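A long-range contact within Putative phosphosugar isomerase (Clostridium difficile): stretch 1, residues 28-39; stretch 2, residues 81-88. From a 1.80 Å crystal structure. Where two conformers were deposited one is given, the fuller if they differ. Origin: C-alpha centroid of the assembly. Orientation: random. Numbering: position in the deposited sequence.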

# COMPACT_ATOMS: atom_id res chain seq x y z
N GLU B 28 -28.48 38.06 20.92
CA GLU B 28 -29.17 39.01 21.80
C GLU B 28 -30.62 38.60 22.03
O GLU B 28 -31.08 38.52 23.16
CB GLU B 28 -29.11 40.44 21.22
CG GLU B 28 -29.60 41.56 22.17
CD GLU B 28 -29.91 42.88 21.47
OE1 GLU B 28 -30.11 42.87 20.24
OE2 GLU B 28 -30.02 43.92 22.16
N VAL B 29 -31.35 38.34 20.94
CA VAL B 29 -32.76 37.98 21.08
C VAL B 29 -32.98 36.71 21.92
O VAL B 29 -33.99 36.61 22.59
CB VAL B 29 -33.50 37.87 19.69
CG1 VAL B 29 -32.96 36.69 18.89
CG2 VAL B 29 -35.03 37.78 19.88
N LYS B 30 -32.05 35.76 21.90
CA LYS B 30 -32.21 34.50 22.66
C LYS B 30 -32.21 34.75 24.17
O LYS B 30 -32.69 33.92 24.94
CB LYS B 30 -31.09 33.51 22.32
CG LYS B 30 -29.70 33.84 22.91
CD LYS B 30 -28.64 32.80 22.54
CE LYS B 30 -27.31 33.14 23.18
NZ LYS B 30 -26.23 32.19 22.83
N ARG B 31 -31.57 35.86 24.56
CA ARG B 31 -31.41 36.25 25.94
C ARG B 31 -32.63 37.01 26.54
O ARG B 31 -32.69 37.16 27.74
CB ARG B 31 -30.12 37.09 26.11
CG ARG B 31 -28.84 36.39 25.67
CD ARG B 31 -27.65 37.35 25.63
NE ARG B 31 -26.46 36.74 25.04
CZ ARG B 31 -25.63 35.90 25.68
NH1 ARG B 31 -25.82 35.54 26.95
NH2 ARG B 31 -24.57 35.42 25.03
N THR B 32 -33.58 37.46 25.72
CA THR B 32 -34.77 38.16 26.22
C THR B 32 -35.72 37.24 27.00
O THR B 32 -35.61 36.01 26.94
CB THR B 32 -35.59 38.82 25.08
OG1 THR B 32 -35.89 37.86 24.05
CG2 THR B 32 -34.80 39.94 24.47
N ASN B 33 -36.62 37.86 27.77
CA ASN B 33 -37.63 37.12 28.51
C ASN B 33 -38.92 37.06 27.70
O ASN B 33 -39.61 38.07 27.58
CB ASN B 33 -37.92 37.79 29.84
CG ASN B 33 -38.83 36.97 30.71
OD1 ASN B 33 -38.78 35.73 30.69
ND2 ASN B 33 -39.68 37.64 31.48
N LEU B 34 -39.26 35.86 27.20
CA LEU B 34 -40.43 35.66 26.33
C LEU B 34 -41.46 34.66 26.87
O LEU B 34 -41.12 33.57 27.30
CB LEU B 34 -39.96 35.16 24.96
CG LEU B 34 -38.97 36.05 24.21
CD1 LEU B 34 -38.58 35.39 22.90
CD2 LEU B 34 -39.56 37.43 23.97
N LYS B 35 -42.73 35.07 26.84
CA LYS B 35 -43.88 34.24 27.21
C LYS B 35 -44.81 33.96 25.99
O LYS B 35 -45.68 33.08 26.04
CB LYS B 35 -44.67 34.92 28.36
N LYS B 36 -44.62 34.71 24.90
CA LYS B 36 -45.40 34.50 23.68
C LYS B 36 -44.63 35.03 22.48
O LYS B 36 -43.90 36.01 22.58
CB LYS B 36 -46.75 35.21 23.81
CG LYS B 36 -47.72 35.06 22.64
CD LYS B 36 -49.11 35.64 23.01
CE LYS B 36 -50.12 35.47 21.89
NZ LYS B 36 -51.46 35.98 22.29
N ILE B 37 -44.78 34.34 21.34
CA ILE B 37 -44.26 34.80 20.07
C ILE B 37 -45.43 34.87 19.07
O ILE B 37 -46.19 33.92 18.95
CB ILE B 37 -43.18 33.85 19.54
CG1 ILE B 37 -41.92 33.93 20.41
CG2 ILE B 37 -42.82 34.22 18.12
CD1 ILE B 37 -40.89 32.83 20.12
N ILE B 38 -45.55 36.01 18.40
CA ILE B 38 -46.48 36.21 17.33
C ILE B 38 -45.63 36.44 16.08
O ILE B 38 -44.71 37.27 16.10
CB ILE B 38 -47.40 37.43 17.57
CG1 ILE B 38 -48.26 37.23 18.84
CG2 ILE B 38 -48.27 37.67 16.35
CD1 ILE B 38 -48.96 38.52 19.36
N ILE B 39 -45.87 35.66 15.02
CA ILE B 39 -45.19 35.84 13.74
C ILE B 39 -46.22 36.45 12.80
O ILE B 39 -47.30 35.89 12.67
CB ILE B 39 -44.72 34.51 13.14
CG1 ILE B 39 -43.81 33.75 14.09
CG2 ILE B 39 -44.04 34.79 11.81
CD1 ILE B 39 -43.64 32.27 13.70
N ASN B 81 -48.33 42.13 28.24
CA ASN B 81 -47.57 41.67 27.05
C ASN B 81 -46.07 41.99 27.02
O ASN B 81 -45.41 41.87 25.97
CB ASN B 81 -48.25 42.14 25.76
CG ASN B 81 -49.46 41.28 25.39
OD1 ASN B 81 -49.41 40.42 24.46
ND2 ASN B 81 -50.52 41.44 26.16
N GLU B 82 -45.52 42.34 28.17
CA GLU B 82 -44.08 42.64 28.30
C GLU B 82 -43.20 41.51 27.77
O GLU B 82 -42.12 41.75 27.20
CB GLU B 82 -43.73 42.92 29.77
N ASN B 83 -43.67 40.27 27.95
CA ASN B 83 -42.96 39.08 27.52
C ASN B 83 -43.42 38.52 26.14
O ASN B 83 -43.16 37.36 25.84
CB ASN B 83 -43.10 37.99 28.61
CG ASN B 83 -42.59 38.45 29.99
OD1 ASN B 83 -41.59 39.17 30.10
ND2 ASN B 83 -43.27 37.99 31.04
N THR B 84 -44.08 39.35 25.32
CA THR B 84 -44.53 38.95 23.99
C THR B 84 -43.65 39.56 22.93
O THR B 84 -43.52 40.78 22.87
CB THR B 84 -45.98 39.42 23.71
OG1 THR B 84 -46.86 38.79 24.64
CG2 THR B 84 -46.40 39.05 22.26
N LEU B 85 -43.06 38.72 22.08
CA LEU B 85 -42.22 39.15 20.96
C LEU B 85 -43.03 39.06 19.65
O LEU B 85 -43.53 37.97 19.29
CB LEU B 85 -40.97 38.27 20.84
CG LEU B 85 -40.03 38.47 19.64
CD1 LEU B 85 -39.32 39.82 19.71
CD2 LEU B 85 -39.00 37.30 19.50
N VAL B 86 -43.18 40.19 18.96
CA VAL B 86 -43.83 40.18 17.64
C VAL B 86 -42.71 40.14 16.60
O VAL B 86 -41.86 41.04 16.55
CB VAL B 86 -44.76 41.39 17.40
CG1 VAL B 86 -45.33 41.34 15.97
CG2 VAL B 86 -45.86 41.39 18.41
N VAL B 87 -42.70 39.08 15.80
CA VAL B 87 -41.73 38.94 14.74
C VAL B 87 -42.42 39.34 13.43
O VAL B 87 -43.28 38.61 12.92
CB VAL B 87 -41.17 37.52 14.64
CG1 VAL B 87 -40.09 37.46 13.58
CG2 VAL B 87 -40.61 37.05 15.99
N GLY B 88 -42.06 40.51 12.92
CA GLY B 88 -42.53 41.00 11.63
C GLY B 88 -41.65 40.42 10.53
O GLY B 88 -40.43 40.55 10.57
O HOH W 1 -50.90 38.47 22.65

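What holds the two strands together? Residues 36-39 and 84-88 run parallel, their axes 16° apart, and backbone hydrogen bonds link them in the usual parallel pattern. Leu85 N donates to Lys36 O (2.9 Å), Leu85 O accepts from Ile38 N (3.0 Å), and Val87 N donates to Ile38 O (2.7 Å). Leu85 and Ile38 thus each have both backbone N and O satisfied by the other strand. The bonds are nearly straight, at 166° to 172°.

How is the entrance to the ladder secured? Here one carbonyl serves two donors. Asn83 O accepts a short bond from Lys35 N (2.5 Å) and a longer, more bent one from Lys36 N (3.2 Å, 149°). Leu34 CA adds a CA-H...O contact to the same Asn83 O at 3.3 Å. Asn83 lies in a type I turn from Asn81 to Thr84, closed by Thr84 N donating to Asn81 O (2.9 Å).

Where do the polar side chains find partners? Thr84 OG1 donates to Asn81 OD1 (3.0 Å) within its own stretch. A water bridges the stretches: it accepts from Lys36 NZ at 2.6 Å and donates to Asn81 OD1 at 3.0 Å, so that the extended lysine reaches the turn indirectly and Asn81 OD1 receives two hydrogen bonds.

What fills the space around this polar framework? On one face, Ile37 and Ile39 lie with Leu85 and Val87; Ile37 CG2 approaches Val87 CG2 at 4.2 Å. Leu85 is also covered by residues ahead of the first strand: Leu34 CD2 lies 3.5 Å from Leu85 CB, and Val29 CG2 lies 4.0 Å from Leu85 CD2. On the other face, Ile38 CD1 lies 3.9 Å from Thr84 CG2 and 4.3 Å from Val86 CG2, spanning two neighbours on the same side of the partner strand.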